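Side-chain contacts in type II restriction enzyme SfiI (PDB 2EZV), which recognises the double-stranded DNA sequence 5'-GGCCN(5)GGCC-3' as a tetramer and cleaves within its central spacer to give 5'-phosphate ends: residues 114-119 / 158-163; 12-17 / 193-198; 237-240 / 245-248; 20-25 / 248-253; 82-87 / 93-98. All coordinates share one frame; numbering follows the deposited sequence.

Contact 1: 114-119 / 158-163; sequences RSQLPM and SIFVHF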
# COMPACT_ATOMS: atom_id res chain seq x y z
N ARG D 114 5.24 5.13 -32.16
CA ARG D 114 4.03 4.46 -32.61
C ARG D 114 3.48 3.57 -31.51
O ARG D 114 2.29 3.27 -31.46
CB ARG D 114 4.31 3.62 -33.86
CG ARG D 114 3.06 3.24 -34.65
CD ARG D 114 3.41 2.45 -35.90
NE ARG D 114 3.71 1.05 -35.60
CZ ARG D 114 2.79 0.13 -35.33
NH1 ARG D 114 1.51 0.45 -35.32
NH2 ARG D 114 3.16 -1.12 -35.08
N SER D 115 4.37 3.15 -30.61
CA SER D 115 3.98 2.29 -29.50
C SER D 115 3.19 3.06 -28.44
O SER D 115 2.66 2.47 -27.50
CB SER D 115 5.22 1.67 -28.88
OG SER D 115 6.11 2.67 -28.40
N GLN D 116 3.10 4.38 -28.61
CA GLN D 116 2.38 5.23 -27.67
C GLN D 116 1.13 5.83 -28.30
O GLN D 116 0.29 6.40 -27.61
CB GLN D 116 3.30 6.36 -27.18
CG GLN D 116 4.67 5.87 -26.70
CD GLN D 116 5.63 7.00 -26.35
OE1 GLN D 116 5.82 7.94 -27.13
NE2 GLN D 116 6.24 6.91 -25.19
N LEU D 117 1.00 5.70 -29.62
CA LEU D 117 -0.15 6.22 -30.36
C LEU D 117 -1.40 5.37 -30.07
O LEU D 117 -1.44 4.19 -30.41
CB LEU D 117 0.15 6.21 -31.86
CG LEU D 117 -0.43 7.33 -32.76
CD1 LEU D 117 -0.54 6.81 -34.19
CD2 LEU D 117 -1.80 7.75 -32.27
N PRO D 118 -2.43 5.97 -29.45
CA PRO D 118 -3.70 5.33 -29.09
C PRO D 118 -4.64 4.96 -30.24
O PRO D 118 -5.35 3.95 -30.16
CB PRO D 118 -4.34 6.34 -28.14
CG PRO D 118 -3.17 7.13 -27.61
CD PRO D 118 -2.34 7.31 -28.84
N MET D 119 -4.68 5.78 -31.28
CA MET D 119 -5.55 5.51 -32.43
C MET D 119 -4.83 5.76 -33.76
O MET D 119 -3.85 6.50 -33.80
CB MET D 119 -6.79 6.40 -32.37
CG MET D 119 -6.48 7.88 -32.35
SD MET D 119 -7.95 8.88 -32.61
CE MET D 119 -8.81 8.62 -31.04
N SER D 158 -4.85 6.23 -22.35
CA SER D 158 -3.56 6.87 -22.59
C SER D 158 -3.42 8.28 -22.06
O SER D 158 -4.22 9.17 -22.38
CB SER D 158 -3.27 6.86 -24.08
OG SER D 158 -3.31 5.53 -24.58
N ILE D 159 -2.36 8.49 -21.29
CA ILE D 159 -2.09 9.80 -20.70
C ILE D 159 -0.63 10.25 -20.81
O ILE D 159 0.29 9.44 -20.70
CB ILE D 159 -2.52 9.78 -19.23
CG1 ILE D 159 -4.01 9.47 -19.17
CG2 ILE D 159 -2.21 11.14 -18.56
CD1 ILE D 159 -4.52 9.11 -17.82
N PHE D 160 -0.43 11.54 -21.02
CA PHE D 160 0.90 12.10 -21.15
C PHE D 160 1.15 13.29 -20.22
O PHE D 160 0.39 14.26 -20.22
CB PHE D 160 1.18 12.53 -22.59
CG PHE D 160 1.31 11.38 -23.54
CD1 PHE D 160 0.18 10.71 -24.00
CD2 PHE D 160 2.56 10.95 -23.96
CE1 PHE D 160 0.31 9.63 -24.86
CE2 PHE D 160 2.70 9.87 -24.82
CZ PHE D 160 1.57 9.21 -25.27
N VAL D 161 2.22 13.19 -19.44
CA VAL D 161 2.60 14.26 -18.52
C VAL D 161 3.82 14.89 -19.18
O VAL D 161 4.85 14.24 -19.34
CB VAL D 161 2.95 13.69 -17.14
CG1 VAL D 161 3.06 14.78 -16.14
CG2 VAL D 161 1.90 12.70 -16.71
N HIS D 162 3.69 16.15 -19.57
CA HIS D 162 4.73 16.88 -20.27
C HIS D 162 5.37 17.98 -19.42
O HIS D 162 4.77 19.02 -19.15
CB HIS D 162 4.11 17.47 -21.54
CG HIS D 162 5.06 18.25 -22.40
ND1 HIS D 162 5.55 19.48 -22.03
CD2 HIS D 162 5.56 17.98 -23.62
CE1 HIS D 162 6.32 19.95 -23.00
NE2 HIS D 162 6.34 19.06 -23.98
N PHE D 163 6.60 17.72 -18.98
CA PHE D 163 7.32 18.68 -18.16
C PHE D 163 8.02 19.74 -19.01
O PHE D 163 9.07 19.48 -19.60
CB PHE D 163 8.32 17.94 -17.26
CG PHE D 163 7.69 16.95 -16.32
CD1 PHE D 163 7.11 15.78 -16.80
CD2 PHE D 163 7.63 17.21 -14.96
CE1 PHE D 163 6.50 14.88 -15.94
CE2 PHE D 163 7.01 16.32 -14.09
CZ PHE D 163 6.45 15.15 -14.58
O HOH W 1 0.02 6.13 -24.61
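Pro118 and Ser158 mark the closest approach of the two backbones, their CA atoms 6.7 Å apart, where a loop without regular structure passes beside an extended strand. Two side-chain pairs meet across the gap. The ring of Pro118 turns its CG to the hydroxyl end of Ser158, with CG 3.4 Å from OG. Further along the strand, Phe160 presents the edge of its ring to Gln116, and CZ lies 3.8 Å from Gln116 CB. The carbonyl O of Gln116 also lies in the plane of that ring, at the same edge. Phe160 has CG anti to its carbonyl carbon (chi1 -69°), and this sends the ring toward the loop. One water joins the segments. It donates to Gln116 O at 3.0 Å and has a weak, longer bond with Ser158 OG. The amide of Gln116 looks elsewhere: its OE1 accepts from Gln113 N and Lys102 NZ. Phe160 also packs on Asp100, and Pro118 on Leu186 of strand 176-186. The Gln116 side chain is about 4 Å from the bound calcium ion, to which Asp100 is a ligand. The arrangement lays a loop over a central strand beside the metal-dependent active site of a PDDEXK nuclease.

Contact 2: 12-17 / 193-198; sequences ELESVE and QRYNPD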
# COMPACT_ATOMS: atom_id res chain seq x y z
N GLU D 12 -19.88 8.14 -22.83
CA GLU D 12 -19.53 7.55 -21.54
C GLU D 12 -18.06 7.18 -21.52
O GLU D 12 -17.40 7.31 -20.49
CB GLU D 12 -20.41 6.32 -21.29
CG GLU D 12 -21.90 6.65 -21.41
CD GLU D 12 -22.79 5.42 -21.39
OE1 GLU D 12 -22.41 4.37 -21.95
OE2 GLU D 12 -23.89 5.52 -20.81
N LEU D 13 -17.55 6.73 -22.66
CA LEU D 13 -16.14 6.36 -22.77
C LEU D 13 -15.25 7.58 -22.53
O LEU D 13 -14.28 7.51 -21.79
CB LEU D 13 -15.84 5.78 -24.16
CG LEU D 13 -14.37 5.42 -24.40
CD1 LEU D 13 -13.89 4.51 -23.29
CD2 LEU D 13 -14.21 4.75 -25.76
N GLU D 14 -15.59 8.71 -23.14
CA GLU D 14 -14.80 9.93 -22.95
C GLU D 14 -14.87 10.33 -21.48
O GLU D 14 -13.91 10.84 -20.90
CB GLU D 14 -15.33 11.08 -23.82
CG GLU D 14 -15.29 10.83 -25.32
CD GLU D 14 -15.11 12.11 -26.11
OE1 GLU D 14 -15.84 12.33 -27.10
OE2 GLU D 14 -14.22 12.91 -25.74
N SER D 15 -16.03 10.10 -20.89
CA SER D 15 -16.27 10.44 -19.50
C SER D 15 -15.30 9.72 -18.57
O SER D 15 -14.79 10.32 -17.62
CB SER D 15 -17.71 10.09 -19.13
OG SER D 15 -17.97 10.41 -17.78
N VAL D 16 -15.03 8.44 -18.84
CA VAL D 16 -14.11 7.71 -17.97
C VAL D 16 -12.69 8.19 -18.19
O VAL D 16 -11.85 8.11 -17.29
CB VAL D 16 -14.15 6.17 -18.19
CG1 VAL D 16 -15.47 5.76 -18.80
CG2 VAL D 16 -12.98 5.73 -19.02
N GLU D 17 -12.39 8.68 -19.39
CA GLU D 17 -11.04 9.17 -19.65
C GLU D 17 -10.91 10.48 -18.88
O GLU D 17 -9.88 10.77 -18.29
CB GLU D 17 -10.79 9.37 -21.15
CG GLU D 17 -10.45 8.07 -21.88
CD GLU D 17 -10.24 8.24 -23.38
OE1 GLU D 17 -9.82 7.27 -24.03
OE2 GLU D 17 -10.50 9.34 -23.92
N GLN D 193 -13.41 8.34 -35.22
CA GLN D 193 -14.36 9.10 -36.03
C GLN D 193 -14.58 10.52 -35.48
O GLN D 193 -14.77 11.47 -36.25
CB GLN D 193 -15.69 8.35 -36.13
N ARG D 194 -14.56 10.65 -34.16
CA ARG D 194 -14.76 11.94 -33.51
C ARG D 194 -13.55 12.88 -33.53
O ARG D 194 -13.71 14.08 -33.69
CB ARG D 194 -15.18 11.75 -32.04
CG ARG D 194 -16.60 11.27 -31.83
CD ARG D 194 -16.98 11.35 -30.35
NE ARG D 194 -18.36 10.96 -30.13
CZ ARG D 194 -18.95 10.94 -28.94
NH1 ARG D 194 -18.28 11.30 -27.85
NH2 ARG D 194 -20.22 10.57 -28.84
N TYR D 195 -12.35 12.33 -33.37
CA TYR D 195 -11.14 13.16 -33.34
C TYR D 195 -10.20 13.13 -34.56
O TYR D 195 -9.32 13.98 -34.68
CB TYR D 195 -10.33 12.84 -32.07
CG TYR D 195 -11.01 13.24 -30.77
CD1 TYR D 195 -11.91 12.39 -30.13
CD2 TYR D 195 -10.78 14.50 -30.22
CE1 TYR D 195 -12.56 12.78 -28.96
CE2 TYR D 195 -11.43 14.90 -29.06
CZ TYR D 195 -12.32 14.04 -28.44
OH TYR D 195 -12.97 14.48 -27.31
N ASN D 196 -10.35 12.14 -35.44
CA ASN D 196 -9.50 12.06 -36.63
C ASN D 196 -10.19 11.34 -37.79
O ASN D 196 -9.76 10.27 -38.22
CB ASN D 196 -8.17 11.36 -36.30
N PRO D 197 -11.29 11.92 -38.30
CA PRO D 197 -12.04 11.33 -39.41
C PRO D 197 -11.32 11.50 -40.75
O PRO D 197 -11.33 10.59 -41.58
CB PRO D 197 -13.37 12.07 -39.35
CG PRO D 197 -12.95 13.44 -38.93
CD PRO D 197 -11.94 13.16 -37.83
N ASP D 198 -10.70 12.66 -40.95
CA ASP D 198 -9.99 12.94 -42.18
C ASP D 198 -8.67 13.68 -41.89
O ASP D 198 -8.57 14.39 -40.89
CB ASP D 198 -10.88 13.77 -43.11
CG ASP D 198 -11.17 15.15 -42.56
OD1 ASP D 198 -10.33 16.06 -42.74
OD2 ASP D 198 -12.24 15.33 -41.94
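The Tyr195 ring and the Arg194 guanidinium both turn an edge to Glu14, which lies near each of their planes. The carboxylate is turned 70° from the ring and 57° from the guanidinium. Its two oxygens serve different partners. OE1 uses its anti lone pair, the one away from OE2, to take Arg194 NH1 at 2.8 Å. This is a salt bridge, and OE1 lies in the guanidinium plane. OE2 accepts a short bond of 2.5 Å from Tyr195 OH, met on the syn side but 24° out of the carboxylate plane. The glutamate and the tyrosine come from opposite directions. Glu14 is extended beyond CG, which carries the carboxylate off helix 10-41 and across to the phenol. Arg194 is extended from CG to NE and crosses the glutamate at a slant. Other charges join in. Arg233 NH2 bridges to Glu14 OE2, while Arg233 NE donates to Tyr195 OH. Arg194 NH1 also pairs with Asp11. Were Glu14 an alanine, Arg194 and Arg233 would each probably lose one acidic partner and the Tyr195 hydroxyl an acceptor. The contact is an interhelical salt-bridge network, in which a carboxylate of the long N-terminal helix ties down the short helix 192-195.

Contact 3: 237-240 / 245-248; sequences LHYS and YTQP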
# COMPACT_ATOMS: atom_id res chain seq x y z
N LEU D 237 -0.60 22.72 -15.41
CA LEU D 237 -0.29 23.10 -14.04
C LEU D 237 0.95 23.96 -14.17
O LEU D 237 2.05 23.48 -14.44
CB LEU D 237 -0.02 21.85 -13.18
CG LEU D 237 -1.22 20.90 -13.09
CD1 LEU D 237 -0.87 19.71 -12.19
CD2 LEU D 237 -2.43 21.66 -12.54
N HIS D 238 0.77 25.26 -13.98
CA HIS D 238 1.87 26.21 -14.13
C HIS D 238 2.41 26.76 -12.82
O HIS D 238 1.65 27.00 -11.87
CB HIS D 238 1.40 27.35 -15.05
CG HIS D 238 2.39 28.45 -15.23
ND1 HIS D 238 2.31 29.64 -14.53
CD2 HIS D 238 3.51 28.53 -16.00
CE1 HIS D 238 3.34 30.40 -14.87
NE2 HIS D 238 4.08 29.76 -15.75
N TYR D 239 3.73 26.94 -12.77
CA TYR D 239 4.41 27.48 -11.59
C TYR D 239 4.65 28.98 -11.74
O TYR D 239 5.02 29.46 -12.80
CB TYR D 239 5.78 26.82 -11.39
CG TYR D 239 5.79 25.36 -10.98
CD1 TYR D 239 5.91 24.35 -11.93
CD2 TYR D 239 5.76 25.00 -9.63
CE1 TYR D 239 6.00 23.02 -11.56
CE2 TYR D 239 5.85 23.65 -9.24
CZ TYR D 239 5.97 22.67 -10.22
OH TYR D 239 6.03 21.34 -9.85
N SER D 240 4.44 29.72 -10.65
CA SER D 240 4.67 31.16 -10.62
C SER D 240 5.24 31.48 -9.24
O SER D 240 5.23 30.63 -8.36
CB SER D 240 3.37 31.93 -10.87
OG SER D 240 2.45 31.78 -9.79
N TYR D 245 3.68 25.49 -4.96
CA TYR D 245 2.96 24.49 -5.73
C TYR D 245 2.51 25.16 -7.00
O TYR D 245 2.56 26.39 -7.10
CB TYR D 245 1.70 24.00 -5.00
CG TYR D 245 1.95 23.26 -3.71
CD1 TYR D 245 2.26 23.93 -2.53
CD2 TYR D 245 1.83 21.87 -3.66
CE1 TYR D 245 2.44 23.24 -1.33
CE2 TYR D 245 2.01 21.17 -2.48
CZ TYR D 245 2.32 21.86 -1.31
OH TYR D 245 2.51 21.15 -0.15
N THR D 246 2.07 24.37 -7.96
CA THR D 246 1.59 24.92 -9.21
C THR D 246 0.20 25.54 -8.97
O THR D 246 -0.41 25.33 -7.93
CB THR D 246 1.45 23.82 -10.28
OG1 THR D 246 0.79 22.68 -9.71
CG2 THR D 246 2.82 23.41 -10.82
N GLN D 247 -0.27 26.32 -9.94
CA GLN D 247 -1.59 26.94 -9.84
C GLN D 247 -2.61 25.85 -10.13
O GLN D 247 -2.66 25.30 -11.24
CB GLN D 247 -1.72 28.09 -10.85
CG GLN D 247 -0.77 29.25 -10.60
CD GLN D 247 -1.10 30.03 -9.33
OE1 GLN D 247 -0.24 30.70 -8.76
NE2 GLN D 247 -2.36 29.97 -8.90
N PRO D 248 -3.45 25.51 -9.14
CA PRO D 248 -4.47 24.48 -9.29
C PRO D 248 -5.57 24.94 -10.25
O PRO D 248 -6.60 25.45 -9.82
CB PRO D 248 -4.98 24.30 -7.87
CG PRO D 248 -4.92 25.71 -7.34
CD PRO D 248 -3.56 26.17 -7.82
O HOH W 2 -2.04 26.07 -13.83
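Leu237 rests its CB near Thr246, with the hydroxyl OG1 3.7 Å away, and its CD2 approaches the carbonyl O of Gln247. Next, His238 contributes its backbone. Its O accepts from Gln247 N at 2.8 Å in a fairly straight bond, 163° at the hydrogen. Its N donates to a water, and that water donates in turn to Gln247 O. The two residues are thus joined twice through the main chain, once directly and once by way of the water. Tyr239 points its CB away from the other segment, yet its ring swings back over it. The methyl CG2 of Thr246 lies over one face of the ring in a CH-pi contact that is modelled too tightly, and its exact spacing is doubtful. The Tyr239 hydroxyl is bonded to Ser32 O on helix 10-41, which fixes the far end of the ring. Ser240 comes last. Its OG makes a weak bond of 3.1 Å to Gln247 OE1. The bend of Gln247 at chi2 (-69°) brings OE1 round to the serine. Beyond the contact, Thr246 N is bonded to Ser32 OG. Here the chain leaves the edge strand 234-238 of the main sheet and doubles back through a short connecting loop, touching helix 10-41 at Ser32 on its way to strand 249-253.

Contact 4: 20-25 / 248-253; sequences TLRTIV and PRWRDL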
# COMPACT_ATOMS: atom_id res chain seq x y z
N THR D 20 -10.37 9.86 -15.26
CA THR D 20 -9.04 9.27 -15.09
C THR D 20 -8.06 10.45 -15.08
O THR D 20 -7.21 10.56 -14.21
CB THR D 20 -8.69 8.34 -16.25
OG1 THR D 20 -9.53 7.18 -16.20
CG2 THR D 20 -7.23 7.91 -16.19
N LEU D 21 -8.23 11.34 -16.05
CA LEU D 21 -7.36 12.51 -16.17
C LEU D 21 -7.47 13.40 -14.94
O LEU D 21 -6.44 13.81 -14.37
CB LEU D 21 -7.73 13.28 -17.43
CG LEU D 21 -6.79 14.37 -17.97
CD1 LEU D 21 -7.39 15.72 -17.72
CD2 LEU D 21 -5.42 14.25 -17.35
N ARG D 22 -8.70 13.70 -14.52
CA ARG D 22 -8.92 14.55 -13.36
C ARG D 22 -8.18 14.05 -12.12
O ARG D 22 -7.55 14.84 -11.41
CB ARG D 22 -10.42 14.65 -13.04
CG ARG D 22 -10.73 15.63 -11.92
CD ARG D 22 -10.25 17.04 -12.29
NE ARG D 22 -10.39 18.00 -11.20
CZ ARG D 22 -9.63 18.02 -10.11
NH1 ARG D 22 -8.65 17.13 -9.96
NH2 ARG D 22 -9.83 18.94 -9.17
N THR D 23 -8.28 12.75 -11.86
CA THR D 23 -7.62 12.13 -10.71
C THR D 23 -6.11 12.37 -10.78
O THR D 23 -5.47 12.75 -9.79
CB THR D 23 -7.88 10.61 -10.70
OG1 THR D 23 -9.29 10.37 -10.70
CG2 THR D 23 -7.27 9.96 -9.48
N ILE D 24 -5.55 12.15 -11.96
CA ILE D 24 -4.13 12.34 -12.19
C ILE D 24 -3.68 13.79 -11.99
O ILE D 24 -2.56 14.03 -11.51
CB ILE D 24 -3.73 11.83 -13.59
CG1 ILE D 24 -3.87 10.30 -13.61
CG2 ILE D 24 -2.30 12.25 -13.94
CD1 ILE D 24 -3.63 9.66 -14.95
N VAL D 25 -4.54 14.75 -12.34
CA VAL D 25 -4.20 16.17 -12.18
C VAL D 25 -4.09 16.56 -10.71
O VAL D 25 -3.26 17.41 -10.37
CB VAL D 25 -5.23 17.10 -12.86
CG1 VAL D 25 -4.93 18.58 -12.51
CG2 VAL D 25 -5.18 16.92 -14.35
N PRO D 248 -3.45 25.51 -9.14
CA PRO D 248 -4.47 24.48 -9.29
C PRO D 248 -5.57 24.94 -10.25
O PRO D 248 -6.60 25.45 -9.82
CB PRO D 248 -4.98 24.30 -7.87
CG PRO D 248 -4.92 25.71 -7.34
CD PRO D 248 -3.56 26.17 -7.82
N ARG D 249 -5.34 24.77 -11.54
CA ARG D 249 -6.31 25.18 -12.54
C ARG D 249 -6.78 24.00 -13.37
O ARG D 249 -5.97 23.24 -13.91
CB ARG D 249 -5.71 26.28 -13.44
N TRP D 250 -8.09 23.83 -13.45
CA TRP D 250 -8.66 22.73 -14.23
C TRP D 250 -9.48 23.31 -15.36
O TRP D 250 -10.33 24.16 -15.15
CB TRP D 250 -9.53 21.83 -13.35
CG TRP D 250 -10.40 20.86 -14.13
CD1 TRP D 250 -11.72 21.01 -14.43
CD2 TRP D 250 -9.99 19.61 -14.72
NE1 TRP D 250 -12.17 19.94 -15.17
CE2 TRP D 250 -11.13 19.07 -15.36
CE3 TRP D 250 -8.78 18.91 -14.77
CZ2 TRP D 250 -11.09 17.85 -16.04
CZ3 TRP D 250 -8.74 17.69 -15.44
CH2 TRP D 250 -9.90 17.17 -16.07
N ARG D 251 -9.18 22.83 -16.57
CA ARG D 251 -9.85 23.26 -17.79
C ARG D 251 -10.93 22.24 -18.15
O ARG D 251 -10.68 21.03 -18.20
CB ARG D 251 -8.84 23.37 -18.94
CG ARG D 251 -9.45 23.69 -20.29
CD ARG D 251 -8.37 23.76 -21.37
NE ARG D 251 -7.56 24.96 -21.23
CZ ARG D 251 -6.24 24.98 -21.16
NH1 ARG D 251 -5.54 23.85 -21.22
NH2 ARG D 251 -5.60 26.15 -21.05
N ASP D 252 -12.13 22.74 -18.41
CA ASP D 252 -13.26 21.87 -18.73
C ASP D 252 -14.14 22.56 -19.76
O ASP D 252 -13.79 23.62 -20.28
CB ASP D 252 -14.07 21.63 -17.45
CG ASP D 252 -14.63 20.23 -17.38
OD1 ASP D 252 -15.06 19.70 -18.43
OD2 ASP D 252 -14.64 19.66 -16.27
N LEU D 253 -15.29 21.97 -20.06
CA LEU D 253 -16.21 22.58 -21.01
C LEU D 253 -17.63 22.53 -20.48
O LEU D 253 -18.08 21.51 -19.97
CB LEU D 253 -16.13 21.88 -22.37
CG LEU D 253 -17.12 20.76 -22.74
CD1 LEU D 253 -16.86 20.34 -24.17
CD2 LEU D 253 -16.96 19.58 -21.79
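Trp250 lays one face of its indole under the aliphatic arm of Arg22. The arginine CD sits almost directly over the six-membered ring, 3.4 Å from its centroid, in a CH-pi contact. Arg22 is bent at chi2 (60°), which folds the arm across the indole. Its guanidinium plane is tilted 33° from the ring. Two apolar side chains meet the same ring at its edge. Leu21 CD1 is 3.3 Å from Trp250 CZ3, and Val25 CG2 reaches that carbon at 3.8 Å. The opposite end of the indole is polar: NE1 donates to Asp252 OD2 at 2.7 Å in a nearly straight bond of 173°. OD2 lies in the ring plane, so this bond should limit the tilt of the indole. With an alanine here in place of Trp250, the Arg22 arm is likely to be set free to turn, and Asp252 OD2 to lose its indole donor. The guanidinium itself is held by Gln26 OE1 and by a cation-pi contact with Phe264. Asp252 OD1 forms a salt bridge with Lys18. Helix 10-41 runs nearly antiparallel to strand 249-253, and the axes of the two short segments come within 10.5 Å of each other. Strand 259-263 pairs with that strand, and Gln235 of strand 234-238 also touches the indole.

Contact 5: 82-87 / 93-98; sequences RVRWLP and LPQVLL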
# COMPACT_ATOMS: atom_id res chain seq x y z
N ARG D 82 -0.58 0.34 -14.88
CA ARG D 82 -1.23 -0.42 -13.83
C ARG D 82 -2.57 -0.93 -14.35
O ARG D 82 -3.33 -0.17 -14.94
CB ARG D 82 -1.48 0.45 -12.58
CG ARG D 82 -0.23 0.86 -11.79
CD ARG D 82 0.54 -0.35 -11.21
NE ARG D 82 1.69 0.10 -10.41
CZ ARG D 82 2.57 -0.71 -9.82
NH1 ARG D 82 2.46 -2.03 -9.93
NH2 ARG D 82 3.57 -0.18 -9.12
N VAL D 83 -2.83 -2.21 -14.14
CA VAL D 83 -4.11 -2.81 -14.53
C VAL D 83 -4.93 -2.68 -13.24
O VAL D 83 -4.49 -3.15 -12.19
CB VAL D 83 -3.95 -4.31 -14.89
CG1 VAL D 83 -5.30 -4.88 -15.37
CG2 VAL D 83 -2.87 -4.47 -15.97
N ARG D 84 -6.10 -2.06 -13.32
CA ARG D 84 -6.90 -1.82 -12.13
C ARG D 84 -8.39 -1.71 -12.44
O ARG D 84 -8.79 -1.71 -13.59
CB ARG D 84 -6.45 -0.49 -11.51
CG ARG D 84 -6.76 0.68 -12.46
CD ARG D 84 -6.21 2.02 -12.04
NE ARG D 84 -6.82 3.06 -12.86
CZ ARG D 84 -6.59 4.37 -12.76
NH1 ARG D 84 -5.73 4.84 -11.87
NH2 ARG D 84 -7.27 5.22 -13.53
N TRP D 85 -9.21 -1.63 -11.39
CA TRP D 85 -10.65 -1.46 -11.53
C TRP D 85 -10.92 0.03 -11.32
O TRP D 85 -10.44 0.62 -10.35
CB TRP D 85 -11.43 -2.23 -10.45
CG TRP D 85 -11.43 -3.72 -10.59
CD1 TRP D 85 -10.73 -4.60 -9.83
CD2 TRP D 85 -12.25 -4.50 -11.47
NE1 TRP D 85 -11.07 -5.89 -10.17
CE2 TRP D 85 -12.00 -5.86 -11.17
CE3 TRP D 85 -13.17 -4.18 -12.48
CZ2 TRP D 85 -12.64 -6.90 -11.85
CZ3 TRP D 85 -13.81 -5.22 -13.15
CH2 TRP D 85 -13.54 -6.56 -12.83
N LEU D 86 -11.67 0.63 -12.22
CA LEU D 86 -11.99 2.04 -12.08
C LEU D 86 -13.47 2.19 -11.74
O LEU D 86 -14.33 1.97 -12.58
CB LEU D 86 -11.68 2.78 -13.38
CG LEU D 86 -11.95 4.29 -13.39
CD1 LEU D 86 -11.03 4.97 -12.38
CD2 LEU D 86 -11.73 4.86 -14.79
N PRO D 87 -13.78 2.54 -10.49
CA PRO D 87 -15.20 2.70 -10.15
C PRO D 87 -15.81 3.91 -10.84
O PRO D 87 -15.16 4.95 -10.97
CB PRO D 87 -15.18 2.83 -8.63
CG PRO D 87 -13.85 3.42 -8.34
CD PRO D 87 -12.92 2.70 -9.30
N LEU D 93 -15.26 -0.46 -14.05
CA LEU D 93 -14.50 -0.79 -15.24
C LEU D 93 -13.06 -1.24 -15.09
O LEU D 93 -12.23 -0.57 -14.46
CB LEU D 93 -14.53 0.41 -16.19
CG LEU D 93 -15.93 0.94 -16.50
CD1 LEU D 93 -15.82 2.12 -17.45
CD2 LEU D 93 -16.78 -0.18 -17.11
N PRO D 94 -12.74 -2.41 -15.67
CA PRO D 94 -11.37 -2.93 -15.62
C PRO D 94 -10.58 -1.97 -16.54
O PRO D 94 -11.05 -1.63 -17.64
CB PRO D 94 -11.52 -4.34 -16.19
CG PRO D 94 -12.68 -4.18 -17.15
CD PRO D 94 -13.65 -3.34 -16.36
N GLN D 95 -9.41 -1.53 -16.10
CA GLN D 95 -8.65 -0.58 -16.90
C GLN D 95 -7.13 -0.74 -16.84
O GLN D 95 -6.58 -1.11 -15.81
CB GLN D 95 -9.03 0.84 -16.45
CG GLN D 95 -8.20 1.98 -17.01
CD GLN D 95 -8.58 3.33 -16.40
OE1 GLN D 95 -8.48 3.54 -15.19
NE2 GLN D 95 -9.04 4.26 -17.24
N VAL D 96 -6.48 -0.46 -17.96
CA VAL D 96 -5.02 -0.50 -18.03
C VAL D 96 -4.60 0.97 -18.14
O VAL D 96 -4.69 1.57 -19.21
CB VAL D 96 -4.52 -1.24 -19.29
CG1 VAL D 96 -3.01 -1.20 -19.34
CG2 VAL D 96 -4.99 -2.69 -19.27
N LEU D 97 -4.17 1.56 -17.03
CA LEU D 97 -3.75 2.96 -17.07
C LEU D 97 -2.36 3.05 -17.66
O LEU D 97 -1.43 2.40 -17.17
CB LEU D 97 -3.74 3.59 -15.66
CG LEU D 97 -3.18 5.02 -15.60
CD1 LEU D 97 -3.89 5.90 -16.62
CD2 LEU D 97 -3.36 5.61 -14.20
N LEU D 98 -2.22 3.85 -18.71
CA LEU D 98 -0.94 4.06 -19.39
C LEU D 98 -0.60 5.53 -19.40
O LEU D 98 -1.36 6.34 -19.93
CB LEU D 98 -1.02 3.57 -20.84
CG LEU D 98 -0.78 2.11 -21.25
CD1 LEU D 98 -1.11 1.18 -20.12
CD2 LEU D 98 -1.62 1.80 -22.49
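Arg84 and Gln95 lie side by side on the two strands and point the same way. Arg84 grips the amide oxygen side-on, with NE 2.9 Å and NH2 2.7 Å from Gln95 OE1. The oxygen lies in the guanidinium plane, but both donors come from the same face of the amide. The guanidinium and amide planes are 41° apart. Leu97 covers one face of the guanidinium, its CD2 3.4 Å from Arg84 NH1. Arg84 places CG between its backbone N and carbonyl carbon (chi1 65°) and then runs extended to NE, which brings it alongside the glutamine. Leu86 CD2 borders OE1 from another direction. Behind this group stands the antiparallel ladder. Arg84 and Gln95 form a hydrogen-bonded pair, flanked by Arg82 with Leu97 and Leu86 with Leu93. On the other face of the sheet, Trp85 CZ3 packs 3.7 Å from Pro94 CD, and Val83 stands beside Val96. Further out, Glu66 forms a salt bridge with Arg84 NH1, while Gln95 NE2 donates to Thr20 and Thr157. Arg82 reaches Glu63 of the third subunit. The hairpin lies at one side of the mixed sheet: strand 93-104 runs parallel to strand 151-167, and helix 10-41 packs on the Arg84 and Leu86 face.

How the contacts relate
Helix 10-41 brings most of the contacts together. Contacts 2 and 4 use successive parts of it, and their centres are 17 Å apart. Thr20 links contact 4 to contact 5, where its CG2 packs 3.9 Å from Leu97 CD1. Contacts 1 and 5 meet in the main sheet, where Ile159 N is 2.7 Å from Leu98 O on the neighbouring strand, a probable hydrogen bond. Ile159 CD1 also packs against Ile24 of contact 4. Contacts 3 and 4 share Pro248. Contact 1 is near the active site, with Gln116 about 4 Å from the calcium ion, whereas the Leu97 side chain of contact 5 is about 14 Å from it. Contacts 2, 3, 4 and 5 all touch the second subunit.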